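HMG-CoA Lyase (Bacillus subtilis subsp. subtilis, PDB 1YDO) belongs to the HMGL-like family of TIM-barrel proteins and is built around a ring of parallel strands with helices outside. Local coordinates at residues A[45-50]-A[67-72]; A[28-33]-A[57-62]. All coordinates share one frame; numbering follows the deposited sequence.

Interaction 1. Residues A[45-50]-A[67-72]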
ATOM      1  N   ILE A  45      12.637 -14.351 -13.697  1.00 35.13           N
ATOM      2  CA  ILE A  45      13.338 -14.192 -12.433  1.00 34.12           C
ATOM      3  C   ILE A  45      14.774 -13.718 -12.597  1.00 35.01           C
ATOM      4  O   ILE A  45      15.573 -14.418 -13.207  1.00 36.48           O
ATOM      5  CB  ILE A  45      13.428 -15.520 -11.701  1.00 31.61           C
ATOM      6  CG1 ILE A  45      12.054 -16.147 -11.541  1.00 29.88           C
ATOM      7  CG2 ILE A  45      14.092 -15.309 -10.368  1.00 33.56           C
ATOM      8  CD1 ILE A  45      12.099 -17.447 -10.769  1.00 29.67           C
ATOM      9  N   GLU A  46      15.119 -12.549 -12.062  1.00 34.52           N
ATOM     10  CA  GLU A  46      16.506 -12.116 -12.151  1.00 34.81           C
ATOM     11  C   GLU A  46      17.280 -12.865 -11.074  1.00 35.23           C
ATOM     12  O   GLU A  46      17.354 -12.409  -9.939  1.00 36.19           O
ATOM     13  CB  GLU A  46      16.641 -10.637 -11.886  1.00 34.27           C
ATOM     14  CG  GLU A  46      16.081  -9.787 -12.963  1.00 37.29           C
ATOM     15  CD  GLU A  46      16.600  -8.359 -12.884  1.00 40.24           C
ATOM     16  OE1 GLU A  46      16.101  -7.494 -13.645  1.00 42.50           O
ATOM     17  OE2 GLU A  46      17.509  -8.097 -12.063  1.00 39.16           O
ATOM     18  N   ILE A  47      17.860 -14.006 -11.422  1.00 34.98           N
ATOM     19  CA  ILE A  47      18.590 -14.802 -10.449  1.00 33.06           C
ATOM     20  C   ILE A  47      19.737 -14.085  -9.751  1.00 32.52           C
ATOM     21  O   ILE A  47      20.006 -14.352  -8.583  1.00 33.22           O
ATOM     22  CB  ILE A  47      19.145 -16.065 -11.093  1.00 33.71           C
ATOM     23  CG1 ILE A  47      20.090 -15.685 -12.233  1.00 34.57           C
ATOM     24  CG2 ILE A  47      18.011 -16.924 -11.617  1.00 32.88           C
ATOM     25  CD1 ILE A  47      20.803 -16.867 -12.842  1.00 34.75           C
ATOM     26  N   THR A  48      20.413 -13.178 -10.446  1.00 32.21           N
ATOM     27  CA  THR A  48      21.539 -12.473  -9.834  1.00 33.11           C
ATOM     28  C   THR A  48      22.060 -11.323 -10.680  1.00 34.36           C
ATOM     29  O   THR A  48      21.513 -11.017 -11.743  1.00 35.08           O
ATOM     30  CB  THR A  48      22.714 -13.414  -9.613  1.00 32.99           C
ATOM     31  OG1 THR A  48      23.802 -12.699  -9.014  1.00 33.68           O
ATOM     32  CG2 THR A  48      23.174 -13.980 -10.951  1.00 32.86           C
ATOM     33  N   SER A  49      23.132 -10.696 -10.195  1.00 35.23           N
ATOM     34  CA  SER A  49      23.773  -9.575 -10.883  1.00 36.27           C
ATOM     35  C   SER A  49      25.236  -9.884 -11.140  1.00 38.08           C
ATOM     36  O   SER A  49      25.928 -10.419 -10.272  1.00 38.46           O
ATOM     37  CB  SER A  49      23.674  -8.294 -10.048  1.00 35.33           C
ATOM     38  OG  SER A  49      24.604  -7.320 -10.487  1.00 30.77           O
ATOM     39  N   PHE A  50      25.708  -9.547 -12.334  1.00 40.93           N
ATOM     40  CA  PHE A  50      27.098  -9.789 -12.684  1.00 42.47           C
ATOM     41  C   PHE A  50      27.951  -8.544 -12.586  1.00 44.01           C
ATOM     42  O   PHE A  50      28.890  -8.354 -13.359  1.00 44.34           O
ATOM     43  CB  PHE A  50      27.208 -10.400 -14.083  1.00 41.49           C
ATOM     44  CG  PHE A  50      26.790 -11.827 -14.134  1.00 39.56           C
ATOM     45  CD1 PHE A  50      25.492 -12.174 -14.461  1.00 40.43           C
ATOM     46  CD2 PHE A  50      27.677 -12.828 -13.784  1.00 38.40           C
ATOM     47  CE1 PHE A  50      25.085 -13.512 -14.439  1.00 41.17           C
ATOM     48  CE2 PHE A  50      27.276 -14.163 -13.756  1.00 38.26           C
ATOM     49  CZ  PHE A  50      25.984 -14.504 -14.080  1.00 39.31           C
ATOM     50  N   LYS A  67      24.504 -21.268 -12.090  1.00 60.13           N
ATOM     51  CA  LYS A  67      24.666 -22.653 -12.539  1.00 61.21           C
ATOM     52  C   LYS A  67      24.070 -23.633 -11.549  1.00 61.84           C
ATOM     53  O   LYS A  67      23.995 -24.827 -11.828  1.00 62.94           O
ATOM     54  CB  LYS A  67      26.149 -22.981 -12.739  1.00 61.32           C
ATOM     55  CG  LYS A  67      26.808 -22.231 -13.881  1.00 62.42           C
ATOM     56  CD  LYS A  67      28.297 -22.509 -13.943  1.00 62.25           C
ATOM     57  CE  LYS A  67      28.947 -21.789 -15.119  1.00 63.33           C
ATOM     58  NZ  LYS A  67      30.434 -21.965 -15.132  1.00 63.03           N
ATOM     59  N   GLY A  68      23.646 -23.130 -10.396  1.00 62.32           N
ATOM     60  CA  GLY A  68      23.066 -23.998  -9.386  1.00 62.27           C
ATOM     61  C   GLY A  68      21.558 -24.176  -9.459  1.00 62.40           C
ATOM     62  O   GLY A  68      21.044 -25.257  -9.157  1.00 61.74           O
ATOM     63  N   ILE A  69      20.846 -23.123  -9.858  1.00 62.26           N
ATOM     64  CA  ILE A  69      19.389 -23.166  -9.948  1.00 61.85           C
ATOM     65  C   ILE A  69      18.872 -24.343 -10.773  1.00 60.51           C
ATOM     66  O   ILE A  69      19.589 -24.898 -11.606  1.00 59.13           O
ATOM     67  CB  ILE A  69      18.827 -21.881 -10.575  1.00 63.61           C
ATOM     68  CG1 ILE A  69      19.262 -21.785 -12.041  1.00 65.19           C
ATOM     69  CG2 ILE A  69      19.303 -20.667  -9.795  1.00 64.50           C
ATOM     70  CD1 ILE A  69      18.479 -20.766 -12.849  1.00 66.43           C
ATOM     71  N   ASP A  70      17.620 -24.712 -10.533  1.00 59.24           N
ATOM     72  CA  ASP A  70      16.998 -25.811 -11.257  1.00 58.53           C
ATOM     73  C   ASP A  70      16.710 -25.443 -12.704  1.00 57.93           C
ATOM     74  O   ASP A  70      16.848 -26.272 -13.600  1.00 58.62           O
ATOM     75  CB  ASP A  70      15.699 -26.230 -10.575  1.00 58.46           C
ATOM     76  CG  ASP A  70      15.939 -27.096  -9.380  1.00 58.34           C
ATOM     77  OD1 ASP A  70      15.006 -27.221  -8.557  1.00 57.30           O
ATOM     78  OD2 ASP A  70      17.057 -27.659  -9.275  1.00 58.96           O
ATOM     79  N   ARG A  71      16.298 -24.203 -12.934  1.00 57.45           N
ATOM     80  CA  ARG A  71      16.002 -23.748 -14.286  1.00 56.24           C
ATOM     81  C   ARG A  71      14.828 -24.527 -14.894  1.00 56.90           C
ATOM     82  O   ARG A  71      15.008 -25.566 -15.525  1.00 57.03           O
ATOM     83  CB  ARG A  71      17.257 -23.887 -15.152  1.00 53.08           C
ATOM     84  CG  ARG A  71      17.202 -23.049 -16.395  1.00 50.67           C
ATOM     85  CD  ARG A  71      18.568 -22.566 -16.818  1.00 48.41           C
ATOM     86  NE  ARG A  71      19.244 -21.756 -15.809  1.00 48.00           N
ATOM     87  CZ  ARG A  71      20.183 -20.855 -16.097  1.00 48.06           C
ATOM     88  NH1 ARG A  71      20.763 -20.150 -15.140  1.00 48.20           N
ATOM     89  NH2 ARG A  71      20.523 -20.639 -17.357  1.00 49.09           N
ATOM     90  N   GLU A  72      13.624 -24.004 -14.686  1.00 58.09           N
ATOM     91  CA  GLU A  72      12.399 -24.615 -15.179  1.00 59.30           C
ATOM     92  C   GLU A  72      12.042 -24.098 -16.559  1.00 57.96           C
ATOM     93  O   GLU A  72      12.505 -23.029 -16.977  1.00 57.93           O
ATOM     94  CB  GLU A  72      11.247 -24.299 -14.231  1.00 63.79           C
ATOM     95  CG  GLU A  72      11.536 -24.656 -12.778  1.00 70.08           C
ATOM     96  CD  GLU A  72      11.247 -26.109 -12.457  1.00 73.38           C
ATOM     97  OE1 GLU A  72      11.850 -26.647 -11.488  1.00 74.73           O
ATOM     98  OE2 GLU A  72      10.398 -26.706 -13.165  1.00 74.60           O
TER
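I47 of strand 44-49 meets I69 and R71, in the segment that follows helix 62-68, in a small contact that buries 109 Å² in all. The apolar part joins the two isoleucines. Methyl CG2 of I47 lies 4.1 Å from CD1 of I69, and the side chains cross at about a right angle, so that single methyls meet rather than whole flanks. The CB of each isoleucine is directed from its CA toward the opposite segment. With CG1 of I47 between the backbone N and the carbonyl carbon (chi1 60°), CG2 is turned to I69 and the CG1-CD1 arm to R71.

The second branch serves the arginine. CD1 of I47 comes within 4.0 Å of NH1 of R71, reaching the guanidinium obliquely. R71 starts with CG anti to its own backbone N (chi1 -161°) and then bends at chi2 and chi3, a course that brings the group back beside I69, whose CG1 lies in the guanidinium plane at its edge. The charged end also has a polar partner, a weak hydrogen bond from NH2 to the carbonyl of G94.

Neighbouring side chains extend the packing. Y77 of strand 76-80, its OH hydrogen-bonded to the backbone N of E72, touches both I47 and I69; A66 of helix 62-68 and I95 adjoin I47, and I34 of helix 27-38 adjoins I69.

No polar bond joins the two segments directly, so their contact rests on van der Waals packing, in which I47 supplies one methyl to I69 and another to the guanidinium of the partly exposed R71.

Interaction 2. Residues A[28-33]-A[57-62]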
ATOM      1  N   GLU A  28      24.272 -21.491  -1.172  1.00 46.17           N
ATOM      2  CA  GLU A  28      23.355 -22.605  -1.400  1.00 46.46           C
ATOM      3  C   GLU A  28      21.912 -22.194  -1.193  1.00 44.61           C
ATOM      4  O   GLU A  28      21.075 -22.403  -2.064  1.00 45.86           O
ATOM      5  CB  GLU A  28      23.704 -23.791  -0.486  1.00 50.03           C
ATOM      6  CG  GLU A  28      25.073 -24.407  -0.777  1.00 52.76           C
ATOM      7  CD  GLU A  28      25.254 -24.736  -2.258  1.00 54.47           C
ATOM      8  OE1 GLU A  28      24.452 -25.539  -2.799  1.00 55.18           O
ATOM      9  OE2 GLU A  28      26.198 -24.185  -2.872  1.00 53.74           O
ATOM     10  N   ASP A  29      21.630 -21.603  -0.038  1.00 42.89           N
ATOM     11  CA  ASP A  29      20.281 -21.152   0.293  1.00 41.96           C
ATOM     12  C   ASP A  29      19.672 -20.331  -0.839  1.00 41.00           C
ATOM     13  O   ASP A  29      18.485 -20.449  -1.132  1.00 40.73           O
ATOM     14  CB  ASP A  29      20.294 -20.309   1.570  1.00 41.17           C
ATOM     15  CG  ASP A  29      20.548 -21.133   2.800  1.00 41.57           C
ATOM     16  OD1 ASP A  29      20.791 -20.541   3.876  1.00 39.81           O
ATOM     17  OD2 ASP A  29      20.490 -22.382   2.694  1.00 42.57           O
ATOM     18  N   LYS A  30      20.478 -19.480  -1.462  1.00 39.72           N
ATOM     19  CA  LYS A  30      19.971 -18.668  -2.555  1.00 38.73           C
ATOM     20  C   LYS A  30      19.352 -19.623  -3.567  1.00 39.56           C
ATOM     21  O   LYS A  30      18.198 -19.460  -3.968  1.00 39.81           O
ATOM     22  CB  LYS A  30      21.088 -17.873  -3.229  1.00 37.40           C
ATOM     23  CG  LYS A  30      21.606 -16.670  -2.446  1.00 35.99           C
ATOM     24  CD  LYS A  30      22.464 -15.807  -3.379  1.00 37.03           C
ATOM     25  CE  LYS A  30      23.071 -14.563  -2.714  1.00 37.65           C
ATOM     26  NZ  LYS A  30      24.174 -14.861  -1.751  1.00 36.17           N
ATOM     27  N   ILE A  31      20.121 -20.634  -3.965  1.00 39.70           N
ATOM     28  CA  ILE A  31      19.657 -21.622  -4.924  1.00 39.46           C
ATOM     29  C   ILE A  31      18.367 -22.268  -4.447  1.00 39.19           C
ATOM     30  O   ILE A  31      17.374 -22.315  -5.175  1.00 39.78           O
ATOM     31  CB  ILE A  31      20.704 -22.715  -5.124  1.00 40.18           C
ATOM     32  CG1 ILE A  31      22.008 -22.076  -5.591  1.00 41.63           C
ATOM     33  CG2 ILE A  31      20.209 -23.736  -6.149  1.00 41.22           C
ATOM     34  CD1 ILE A  31      23.156 -23.033  -5.653  1.00 41.80           C
ATOM     35  N   THR A  32      18.379 -22.760  -3.217  1.00 37.94           N
ATOM     36  CA  THR A  32      17.204 -23.409  -2.672  1.00 37.60           C
ATOM     37  C   THR A  32      15.965 -22.519  -2.764  1.00 38.20           C
ATOM     38  O   THR A  32      14.863 -23.009  -3.033  1.00 38.54           O
ATOM     39  CB  THR A  32      17.417 -23.771  -1.217  1.00 37.31           C
ATOM     40  OG1 THR A  32      18.707 -24.377  -1.051  1.00 39.59           O
ATOM     41  CG2 THR A  32      16.346 -24.731  -0.782  1.00 36.23           C
ATOM     42  N   TRP A  33      16.148 -21.215  -2.542  1.00 37.54           N
ATOM     43  CA  TRP A  33      15.038 -20.255  -2.586  1.00 36.90           C
ATOM     44  C   TRP A  33      14.583 -19.931  -3.995  1.00 37.54           C
ATOM     45  O   TRP A  33      13.385 -19.767  -4.248  1.00 36.25           O
ATOM     46  CB  TRP A  33      15.424 -18.954  -1.888  1.00 34.53           C
ATOM     47  CG  TRP A  33      14.327 -17.963  -1.834  1.00 30.64           C
ATOM     48  CD1 TRP A  33      13.070 -18.157  -1.360  1.00 30.02           C
ATOM     49  CD2 TRP A  33      14.409 -16.588  -2.208  1.00 30.90           C
ATOM     50  NE1 TRP A  33      12.357 -16.981  -1.411  1.00 29.48           N
ATOM     51  CE2 TRP A  33      13.157 -16.007  -1.934  1.00 29.91           C
ATOM     52  CE3 TRP A  33      15.420 -15.793  -2.754  1.00 31.44           C
ATOM     53  CZ2 TRP A  33      12.893 -14.663  -2.178  1.00 31.73           C
ATOM     54  CZ3 TRP A  33      15.156 -14.447  -2.994  1.00 31.59           C
ATOM     55  CH2 TRP A  33      13.903 -13.901  -2.711  1.00 32.38           C
ATOM     56  N   PRO A  57      29.034  -7.317  -2.740  1.00 50.89           N
ATOM     57  CA  PRO A  57      29.497  -8.467  -1.962  1.00 51.97           C
ATOM     58  C   PRO A  57      28.405  -9.450  -1.575  1.00 52.95           C
ATOM     59  O   PRO A  57      28.684 -10.630  -1.361  1.00 53.70           O
ATOM     60  CB  PRO A  57      30.165  -7.817  -0.756  1.00 51.22           C
ATOM     61  CG  PRO A  57      29.373  -6.557  -0.580  1.00 50.56           C
ATOM     62  CD  PRO A  57      29.251  -6.065  -1.997  1.00 50.24           C
ATOM     63  N   ALA A  58      27.166  -8.973  -1.493  1.00 54.00           N
ATOM     64  CA  ALA A  58      26.043  -9.833  -1.128  1.00 54.88           C
ATOM     65  C   ALA A  58      25.708 -10.803  -2.257  1.00 55.36           C
ATOM     66  O   ALA A  58      25.031 -11.813  -2.054  1.00 55.64           O
ATOM     67  CB  ALA A  58      24.823  -8.984  -0.793  1.00 55.59           C
ATOM     68  N   LEU A  59      26.190 -10.496  -3.448  1.00 56.26           N
ATOM     69  CA  LEU A  59      25.926 -11.350  -4.584  1.00 57.17           C
ATOM     70  C   LEU A  59      27.220 -11.723  -5.299  1.00 57.15           C
ATOM     71  O   LEU A  59      27.277 -11.752  -6.524  1.00 57.55           O
ATOM     72  CB  LEU A  59      24.962 -10.639  -5.541  1.00 56.92           C
ATOM     73  CG  LEU A  59      23.525 -10.410  -5.045  1.00 56.32           C
ATOM     74  CD1 LEU A  59      22.762  -9.559  -6.063  1.00 57.12           C
ATOM     75  CD2 LEU A  59      22.824 -11.752  -4.845  1.00 55.25           C
ATOM     76  N   ARG A  60      28.261 -12.012  -4.526  1.00 57.61           N
ATOM     77  CA  ARG A  60      29.538 -12.388  -5.117  1.00 58.36           C
ATOM     78  C   ARG A  60      29.484 -13.773  -5.740  1.00 58.56           C
ATOM     79  O   ARG A  60      30.357 -14.145  -6.525  1.00 58.99           O
ATOM     80  CB  ARG A  60      30.652 -12.326  -4.070  1.00 58.32           C
ATOM     81  CG  ARG A  60      30.303 -12.932  -2.729  1.00 59.19           C
ATOM     82  CD  ARG A  60      31.346 -12.533  -1.687  1.00 60.45           C
ATOM     83  NE  ARG A  60      30.936 -12.824  -0.302  1.00 63.57           N
ATOM     84  CZ  ARG A  60      30.951 -14.031   0.274  1.00 62.81           C
ATOM     85  NH1 ARG A  60      31.360 -15.097  -0.406  1.00 61.01           N
ATOM     86  NH2 ARG A  60      30.557 -14.170   1.538  1.00 61.91           N
ATOM     87  N   ASP A  61      28.438 -14.523  -5.402  1.00 58.25           N
ATOM     88  CA  ASP A  61      28.271 -15.877  -5.918  1.00 57.35           C
ATOM     89  C   ASP A  61      27.396 -15.936  -7.153  1.00 56.26           C
ATOM     90  O   ASP A  61      26.763 -16.954  -7.424  1.00 55.67           O
ATOM     91  CB  ASP A  61      27.697 -16.792  -4.824  1.00 58.20           C
ATOM     92  CG  ASP A  61      26.421 -16.244  -4.198  1.00 57.54           C
ATOM     93  OD1 ASP A  61      25.990 -16.815  -3.174  1.00 55.30           O
ATOM     94  OD2 ASP A  61      25.856 -15.260  -4.728  1.00 58.43           O
ATOM     95  N   ALA A  62      27.384 -14.851  -7.914  1.00 55.54           N
ATOM     96  CA  ALA A  62      26.561 -14.791  -9.116  1.00 56.41           C
ATOM     97  C   ALA A  62      26.773 -15.982 -10.051  1.00 56.44           C
ATOM     98  O   ALA A  62      25.833 -16.720 -10.350  1.00 56.82           O
ATOM     99  CB  ALA A  62      26.825 -13.487  -9.869  1.00 56.08           C
TER
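K30 of helix 27-38 reaches across to the segment 57-62 and is the one residue of 28-33 that touches it. From a CB directed toward that segment, CG stands beside the backbone N and anti to the carbonyl carbon, and the chain runs extended as far as CE. CD is the first atom to approach the partner, passing 3.7 Å from OD1 of D61. CE lies between apolar and polar partners, 3.5 Å from CD2 of L59 and 3.4 Å from O of A58. A bend at chi4 (72°) turns NZ to its acceptors.

There the ammonium forms a salt bridge with D61, which arrives from the opposite direction: NZ to OD1 is 3.0 Å, on the syn side and 20° out of the carboxylate plane, while the bond from NZ to OD2 is weak at 3.4 Å. NZ also donates to the carbonyl O of A58 at 3.2 Å, with a C=O...N angle of 162°. The carbonyl of I25 accepts a further hydrogen bond, so the buried charge is gripped by one carboxylate and two backbone oxygens.

D61 occupies the N-cap position of helix 62-68, although its carboxylate makes no capping bond. L59 to A62 form a type I beta turn, and the arrangement is a buried lysine-aspartate bridge tying an outer helix of a TIM barrel to the loop leading into the next one.

The centres of interactions 1 and 2 lie 9 Å apart, on the same side of the chain's centre, and their segments alternate along the chain: 28-33, 45-50, 57-62, 67-72. Helix 27-38 leads into strand 44-49, and the loop through 57-62 leads into helix 62-68, which runs into the second segment of interaction 1. The segments of the two interactions also touch: A62 CB packs against OG1 of T48, and CG2 of I31 against the carbonyl O of G68. Apolar packing within the beta-alpha-beta unit of strand 44-49, helix 62-68 and strand 76-80 is thus joined to a polar tie from the preceding helix, linking consecutive elements of the barrel wall.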